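Local atomic coordinates of hypothetical protein (Staphylococcus aureus subsp. aureus Mu50, PDB entry 4PEO), a protein that acts as a cysteine protease of the Prp family, removing the N-terminal extension of ribosomal protein bL27, a cleavage essential for growth. Residues Met1-Asp5 and Val17-His22; Val40-Ser44 and Met86-Leu90. All coordinates share one frame; numbering follows the deposited sequence. Where two conformers were deposited one is given.

Contact 1: Met1-Asp5 and Val17-His22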
ATOM      1  N   MET B   1       2.227 -20.332   5.799  1.00 57.01           N
ATOM      2  CA  MET B   1       2.316 -19.594   4.539  1.00 54.61           C
ATOM      3  C   MET B   1       1.015 -18.858   4.183  1.00 49.99           C
ATOM      4  O   MET B   1      -0.076 -19.408   4.333  1.00 47.82           O
ATOM      5  CB  MET B   1       2.753 -20.527   3.386  1.00 58.96           C
ATOM      6  CG  MET B   1       3.079 -19.795   2.074  1.00 62.73           C
ATOM      7  SD  MET B   1       3.998 -20.782   0.863  1.00 71.04           S
ATOM      8  CE  MET B   1       2.727 -21.919   0.322  1.00 67.33           C
ATOM      9  N   ILE B   2       1.145 -17.617   3.700  1.00 43.00           N
ATOM     10  CA  ILE B   2       0.010 -16.814   3.251  1.00 39.16           C
ATOM     11  C   ILE B   2      -0.116 -17.033   1.743  1.00 40.25           C
ATOM     12  O   ILE B   2       0.896 -17.012   1.040  1.00 40.13           O
ATOM     13  CB  ILE B   2       0.195 -15.303   3.600  1.00 41.52           C
ATOM     14  CG1 ILE B   2       0.162 -15.070   5.132  1.00 44.03           C
ATOM     15  CG2 ILE B   2      -0.837 -14.410   2.869  1.00 39.19           C
ATOM     16  CD1 ILE B   2       0.789 -13.718   5.601  1.00 50.83           C
ATOM     17  N   THR B   3      -1.353 -17.252   1.249  1.00 34.10           N
ATOM     18  CA  THR B   3      -1.605 -17.409  -0.182  1.00 32.16           C
ATOM     19  C   THR B   3      -2.433 -16.218  -0.639  1.00 33.14           C
ATOM     20  O   THR B   3      -3.347 -15.798   0.072  1.00 32.89           O
ATOM     21  CB  THR B   3      -2.317 -18.724  -0.502  1.00 42.72           C
ATOM     22  OG1 THR B   3      -3.573 -18.743   0.181  1.00 47.08           O
ATOM     23  CG2 THR B   3      -1.482 -19.955  -0.135  1.00 39.72           C
ATOM     24  N   VAL B   4      -2.093 -15.651  -1.799  1.00 27.61           N
ATOM     25  CA  VAL B   4      -2.832 -14.524  -2.361  1.00 25.48           C
ATOM     26  C   VAL B   4      -3.223 -14.881  -3.793  1.00 29.88           C
ATOM     27  O   VAL B   4      -2.340 -15.005  -4.640  1.00 31.53           O
ATOM     28  CB  VAL B   4      -2.049 -13.177  -2.308  1.00 28.52           C
ATOM     29  CG1 VAL B   4      -2.952 -12.016  -2.727  1.00 26.96           C
ATOM     30  CG2 VAL B   4      -1.449 -12.922  -0.924  1.00 29.02           C
ATOM     31  N   ASP B   5      -4.534 -15.084  -4.051  1.00 25.84           N
ATOM     32  CA  ASP B   5      -5.036 -15.434  -5.380  1.00 25.69           C
ATOM     33  C   ASP B   5      -5.497 -14.162  -6.055  1.00 27.53           C
ATOM     34  O   ASP B   5      -6.334 -13.441  -5.503  1.00 24.91           O
ATOM     35  CB  ASP B   5      -6.189 -16.435  -5.295  1.00 27.01           C
ATOM     36  CG  ASP B   5      -5.797 -17.807  -4.791  1.00 33.30           C
ATOM     37  OD1 ASP B   5      -4.739 -18.329  -5.231  1.00 33.64           O
ATOM     38  OD2 ASP B   5      -6.558 -18.377  -3.996  1.00 35.68           O
ATOM     39  N   VAL B  17      -9.133 -10.414  -5.337  1.00 21.13           N
ATOM     40  CA  VAL B  17      -7.905 -10.730  -4.625  1.00 20.41           C
ATOM     41  C   VAL B  17      -8.392 -11.504  -3.412  1.00 24.28           C
ATOM     42  O   VAL B  17      -9.281 -11.007  -2.709  1.00 24.39           O
ATOM     43  CB  VAL B  17      -7.099  -9.468  -4.210  1.00 24.57           C
ATOM     44  CG1 VAL B  17      -5.912  -9.845  -3.321  1.00 25.29           C
ATOM     45  CG2 VAL B  17      -6.599  -8.698  -5.436  1.00 24.42           C
ATOM     46  N   ILE B  18      -7.845 -12.706  -3.165  1.00 21.06           N
ATOM     47  CA  ILE B  18      -8.231 -13.470  -1.973  1.00 21.07           C
ATOM     48  C   ILE B  18      -6.978 -13.798  -1.193  1.00 28.38           C
ATOM     49  O   ILE B  18      -6.100 -14.477  -1.728  1.00 28.41           O
ATOM     50  CB  ILE B  18      -9.029 -14.759  -2.297  1.00 24.33           C
ATOM     51  CG1 ILE B  18     -10.214 -14.437  -3.243  1.00 24.94           C
ATOM     52  CG2 ILE B  18      -9.480 -15.440  -0.993  1.00 26.61           C
ATOM     53  CD1 ILE B  18     -11.067 -15.636  -3.691  1.00 34.86           C
ATOM     54  N   MET B  19      -6.910 -13.357   0.078  1.00 24.61           N
ATOM     55  CA  MET B  19      -5.773 -13.682   0.941  1.00 23.36           C
ATOM     56  C   MET B  19      -6.217 -14.695   1.982  1.00 28.81           C
ATOM     57  O   MET B  19      -7.267 -14.525   2.618  1.00 29.32           O
ATOM     58  CB  MET B  19      -5.210 -12.422   1.641  1.00 23.90           C
ATOM     59  CG  MET B  19      -4.027 -12.715   2.584  1.00 25.58           C
ATOM     60  SD  MET B  19      -3.211 -11.211   3.301  1.00 23.18           S
ATOM     61  CE  MET B  19      -2.390 -10.681   1.948  1.00 22.57           C
ATOM     62  N   ASP B  20      -5.400 -15.734   2.189  1.00 27.07           N
ATOM     63  CA  ASP B  20      -5.691 -16.727   3.212  1.00 28.66           C
ATOM     64  C   ASP B  20      -4.402 -17.155   3.902  1.00 35.21           C
ATOM     65  O   ASP B  20      -3.338 -17.109   3.281  1.00 34.33           O
ATOM     66  CB  ASP B  20      -6.486 -17.919   2.648  1.00 31.14           C
ATOM     67  CG  ASP B  20      -6.989 -18.859   3.736  1.00 37.50           C
ATOM     68  OD1 ASP B  20      -7.629 -18.368   4.705  1.00 36.06           O
ATOM     69  OD2 ASP B  20      -6.706 -20.069   3.650  1.00 41.47           O
ATOM     70  N   GLY B  21      -4.504 -17.504   5.186  1.00 34.96           N
ATOM     71  CA  GLY B  21      -3.363 -17.914   5.996  1.00 37.14           C
ATOM     72  C   GLY B  21      -2.795 -16.809   6.867  1.00 42.70           C
ATOM     73  O   GLY B  21      -1.908 -17.067   7.685  1.00 45.14           O
ATOM     74  N   HIS B  22      -3.293 -15.571   6.703  1.00 37.69           N
ATOM     75  CA  HIS B  22      -2.844 -14.401   7.468  1.00 50.30           C
ATOM     76  C   HIS B  22      -3.320 -14.439   8.927  1.00 80.77           C
ATOM     77  O   HIS B  22      -4.359 -15.027   9.232  1.00 50.47           O
ATOM     78  CB  HIS B  22      -3.291 -13.097   6.780  1.00 48.75           C
ATOM     79  CG  HIS B  22      -4.770 -13.021   6.557  1.00 51.02           C
ATOM     80  ND1 HIS B  22      -5.390 -13.772   5.576  1.00 51.57           N
ATOM     81  CD2 HIS B  22      -5.708 -12.298   7.213  1.00 52.90           C
ATOM     82  CE1 HIS B  22      -6.678 -13.479   5.657  1.00 50.75           C
ATOM     83  NE2 HIS B  22      -6.920 -12.603   6.633  1.00 51.78           N
TER
HETATM   84  O   HOH W   1      -6.193 -17.522  -1.197  1.00 36.84           O

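Contact 2: Val40-Ser44 and Met86-Leu90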
ATOM      1  N   VAL B  40      -0.462  -4.380   4.334  1.00 30.06           N
ATOM      2  CA  VAL B  40      -0.589  -3.956   2.935  1.00 27.73           C
ATOM      3  C   VAL B  40      -2.020  -4.207   2.444  1.00 30.25           C
ATOM      4  O   VAL B  40      -2.630  -3.324   1.841  1.00 28.28           O
ATOM      5  CB  VAL B  40       0.474  -4.652   2.036  1.00 30.69           C
ATOM      6  CG1 VAL B  40       0.175  -4.429   0.553  1.00 29.08           C
ATOM      7  CG2 VAL B  40       1.876  -4.160   2.368  1.00 31.55           C
ATOM      8  N   LEU B  41      -2.572  -5.375   2.706  1.00 27.81           N
ATOM      9  CA  LEU B  41      -3.913  -5.676   2.259  1.00 28.84           C
ATOM     10  C   LEU B  41      -4.987  -4.833   2.943  1.00 30.15           C
ATOM     11  O   LEU B  41      -5.741  -4.177   2.276  1.00 28.73           O
ATOM     12  CB  LEU B  41      -4.173  -7.157   2.427  1.00 30.78           C
ATOM     13  CG  LEU B  41      -5.409  -7.830   1.847  1.00 37.44           C
ATOM     14  CD1 LEU B  41      -6.728  -7.179   2.113  1.00 38.23           C
ATOM     15  CD2 LEU B  41      -5.227  -8.416   0.467  1.00 40.21           C
ATOM     16  N   PHE B  42      -5.030  -4.858   4.276  1.00 29.14           N
ATOM     17  CA  PHE B  42      -6.045  -4.081   4.995  1.00 29.89           C
ATOM     18  C   PHE B  42      -5.916  -2.584   4.748  1.00 30.87           C
ATOM     19  O   PHE B  42      -6.928  -1.917   4.544  1.00 28.62           O
ATOM     20  CB  PHE B  42      -6.075  -4.423   6.495  1.00 33.92           C
ATOM     21  CG  PHE B  42      -6.282  -5.894   6.801  1.00 37.22           C
ATOM     22  CD1 PHE B  42      -7.216  -6.645   6.095  1.00 41.36           C
ATOM     23  CD2 PHE B  42      -5.573  -6.513   7.822  1.00 42.29           C
ATOM     24  CE1 PHE B  42      -7.398  -8.007   6.372  1.00 43.63           C
ATOM     25  CE2 PHE B  42      -5.755  -7.872   8.100  1.00 46.32           C
ATOM     26  CZ  PHE B  42      -6.661  -8.611   7.369  1.00 44.21           C
ATOM     27  N   GLY B  43      -4.677  -2.091   4.688  1.00 27.54           N
ATOM     28  CA  GLY B  43      -4.406  -0.684   4.426  1.00 27.02           C
ATOM     29  C   GLY B  43      -4.903  -0.291   3.050  1.00 28.83           C
ATOM     30  O   GLY B  43      -5.507   0.773   2.898  1.00 28.81           O
ATOM     31  N   SER B  44      -4.700  -1.169   2.046  1.00 24.91           N
ATOM     32  CA  SER B  44      -5.157  -0.896   0.673  1.00 23.85           C
ATOM     33  C   SER B  44      -6.671  -0.847   0.580  1.00 25.93           C
ATOM     34  O   SER B  44      -7.199   0.047  -0.078  1.00 24.52           O
ATOM     35  CB  SER B  44      -4.580  -1.897  -0.316  1.00 27.04           C
ATOM     36  OG  SER B  44      -3.169  -1.781  -0.286  1.00 31.24           O
ATOM     37  N   MET B  86      -1.042  -2.351  -4.275  1.00 20.63           N
ATOM     38  CA  MET B  86      -1.120  -3.441  -3.294  1.00 20.16           C
ATOM     39  C   MET B  86      -0.379  -4.663  -3.850  1.00 23.76           C
ATOM     40  O   MET B  86       0.389  -5.270  -3.117  1.00 24.40           O
ATOM     41  CB  MET B  86      -2.600  -3.795  -3.070  1.00 20.36           C
ATOM     42  CG  MET B  86      -2.836  -4.664  -1.818  1.00 21.61           C
ATOM     43  SD  MET B  86      -4.582  -5.305  -1.790  1.00 20.34           S
ATOM     44  CE  MET B  86      -4.427  -6.349  -3.012  1.00 19.14           C
ATOM     45  N   LEU B  87      -0.585  -4.997  -5.134  1.00 22.14           N
ATOM     46  CA  LEU B  87       0.073  -6.159  -5.760  1.00 24.83           C
ATOM     47  C   LEU B  87       1.577  -5.984  -5.872  1.00 27.59           C
ATOM     48  O   LEU B  87       2.323  -6.899  -5.516  1.00 27.36           O
ATOM     49  CB  LEU B  87      -0.566  -6.511  -7.115  1.00 25.63           C
ATOM     50  CG  LEU B  87      -2.063  -6.900  -7.061  1.00 29.69           C
ATOM     51  CD1 LEU B  87      -2.596  -7.182  -8.455  1.00 29.83           C
ATOM     52  CD2 LEU B  87      -2.316  -8.040  -6.062  1.00 32.01           C
ATOM     53  N   VAL B  88       2.045  -4.778  -6.275  1.00 24.21           N
ATOM     54  CA  VAL B  88       3.485  -4.493  -6.318  1.00 25.29           C
ATOM     55  C   VAL B  88       4.079  -4.630  -4.901  1.00 28.37           C
ATOM     56  O   VAL B  88       5.167  -5.215  -4.737  1.00 28.21           O
ATOM     57  CB  VAL B  88       3.766  -3.102  -6.955  1.00 28.46           C
ATOM     58  CG1 VAL B  88       5.231  -2.683  -6.767  1.00 29.83           C
ATOM     59  CG2 VAL B  88       3.399  -3.105  -8.436  1.00 28.68           C
ATOM     60  N   SER B  89       3.347  -4.123  -3.874  1.00 23.84           N
ATOM     61  CA  SER B  89       3.810  -4.207  -2.488  0.53 24.11           C
ATOM     62  C   SER B  89       3.903  -5.661  -2.003  1.00 27.03           C
ATOM     63  O   SER B  89       4.889  -6.023  -1.340  1.00 28.17           O
ATOM     64  CB  SER B  89       2.912  -3.391  -1.569  0.53 25.66           C
ATOM     65  OG  SER B  89       3.547  -3.231  -0.316  0.53 26.53           O
ATOM     66  N   LEU B  90       2.922  -6.501  -2.378  1.00 23.99           N
ATOM     67  CA  LEU B  90       2.909  -7.929  -2.009  1.00 25.20           C
ATOM     68  C   LEU B  90       4.017  -8.684  -2.739  1.00 30.74           C
ATOM     69  O   LEU B  90       4.691  -9.524  -2.132  1.00 31.36           O
ATOM     70  CB  LEU B  90       1.530  -8.553  -2.289  1.00 24.26           C
ATOM     71  CG  LEU B  90       0.377  -8.075  -1.384  1.00 28.14           C
ATOM     72  CD1 LEU B  90      -0.967  -8.672  -1.847  1.00 27.88           C
ATOM     73  CD2 LEU B  90       0.644  -8.396   0.099  1.00 31.68           C
TER

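Contact 1: Met1-Asp5 and Val17-His22
M19 and I2 cross at an angle on the apolar face of an antiparallel strand pair, CG of M19 resting 3.6 Å from CG2 of I2. M19 leaves its strand extended (chi1 179°, chi2 174°) and bends only at its last torsion, which turns CE back toward V4; the methyl lies 3.8 Å from V4 CG2 and also comes near I2 CG2. The other branch of V4, CG1, is anti to its backbone N and reaches across to V17 CG1 at 3.7 Å, so V4 divides its two methyls between M19 and V17. The other face carries T3, D5 and D20 together with the apolar I18. T3 and D20, a hydrogen-bonded pair, stand side by side pointing the same way, with T3 OG1 3.9 Å from D20 CB. A water joins this face: it accepts from T3 OG1 and donates to D5 OD2 and, at 3.1 Å, to I18 O, a carbonyl that also receives D5 N. Outside the two segments, D5 OD1 is hydrogen-bonded to N104 ND2 and D20 OD1 to the backbone N of H66. Paired backbone bonds flank the V4-M19 non-hydrogen-bonded pair: T3 N to D20 O (2.8 Å) and its return, then D5 N to I18 O and its return. The pairing ends with D20; at G21 the positive phi (98°) turns the chain into H22, the likely proton donor of the protease. I2 CG1 packs on the backbone of this turn, 3.8 Å from both G21 C and H22 N. The two segments belong to the hairpin of strands 2-8 and 14-20 inside a mixed sheet, with strand 101-105 beside the first and strand 67-70 beside the second; helix 36-51 covers I2 and M19, while helix 77-96 covers V4 and V17.

Contact 2: Val40-Ser44 and Met86-Leu90
M86 lays its side chain against S44 and L41, at a place where helices 36-51 and 77-96 run antiparallel (168°) with segment axes 10.0 Å apart. Its CB lies 3.5 Å from S44 OG, and CG comes closer to the same oxygen, at 3.3 Å, while also touching V40 CG1 at 3.8 Å. SD lies 3.7 Å from S44 CB and close to L41 CD2, the M86 and L41 side chains crossing obliquely. The M86 chain, extended through its first two torsions, bends at the third (chi3 71°), leaving CE near the same L41 methyl. Farther along, V40 points toward the opposite helix: CG1 packs on S89 CB at 3.6 Å and on L90 CD2. V40 and S89 also pack against the second subunit, on its V40 and A39 respectively. S44 OG donates a hydrogen bond to V40 O (2.7 Å) within its own helix, and that carbonyl also accepts S44 N from the opposite face of its plane. The buried hydroxyl thus spends its proton on its own helix and lies against the carbon chain of M86; the helices meet here through van der Waals packing, without a hydrogen bond between the two segments.

Contact 1 forms part of the sheet and contact 2 joins the two helices lying on it; their centres are 12 Å apart, and they meet in a shared apolar layer. M86 CE packs on V17 CG1 at 3.8 Å, M19 CE on L41 CD2 at 3.9 Å, and V4 CG1 on L90 CD1 at 4.0 Å, so each helix touches the hairpin. Toward the active site, the ring of H22, the probable proton donor, has CD2 3.8 Å from F42 CZ, while the side chain of L41 is about 7 Å from that of H22. Strand 14-20 and helix 36-51 follow each other in the chain, on either side of the unmodelled stretch that includes C34, the probable nucleophile.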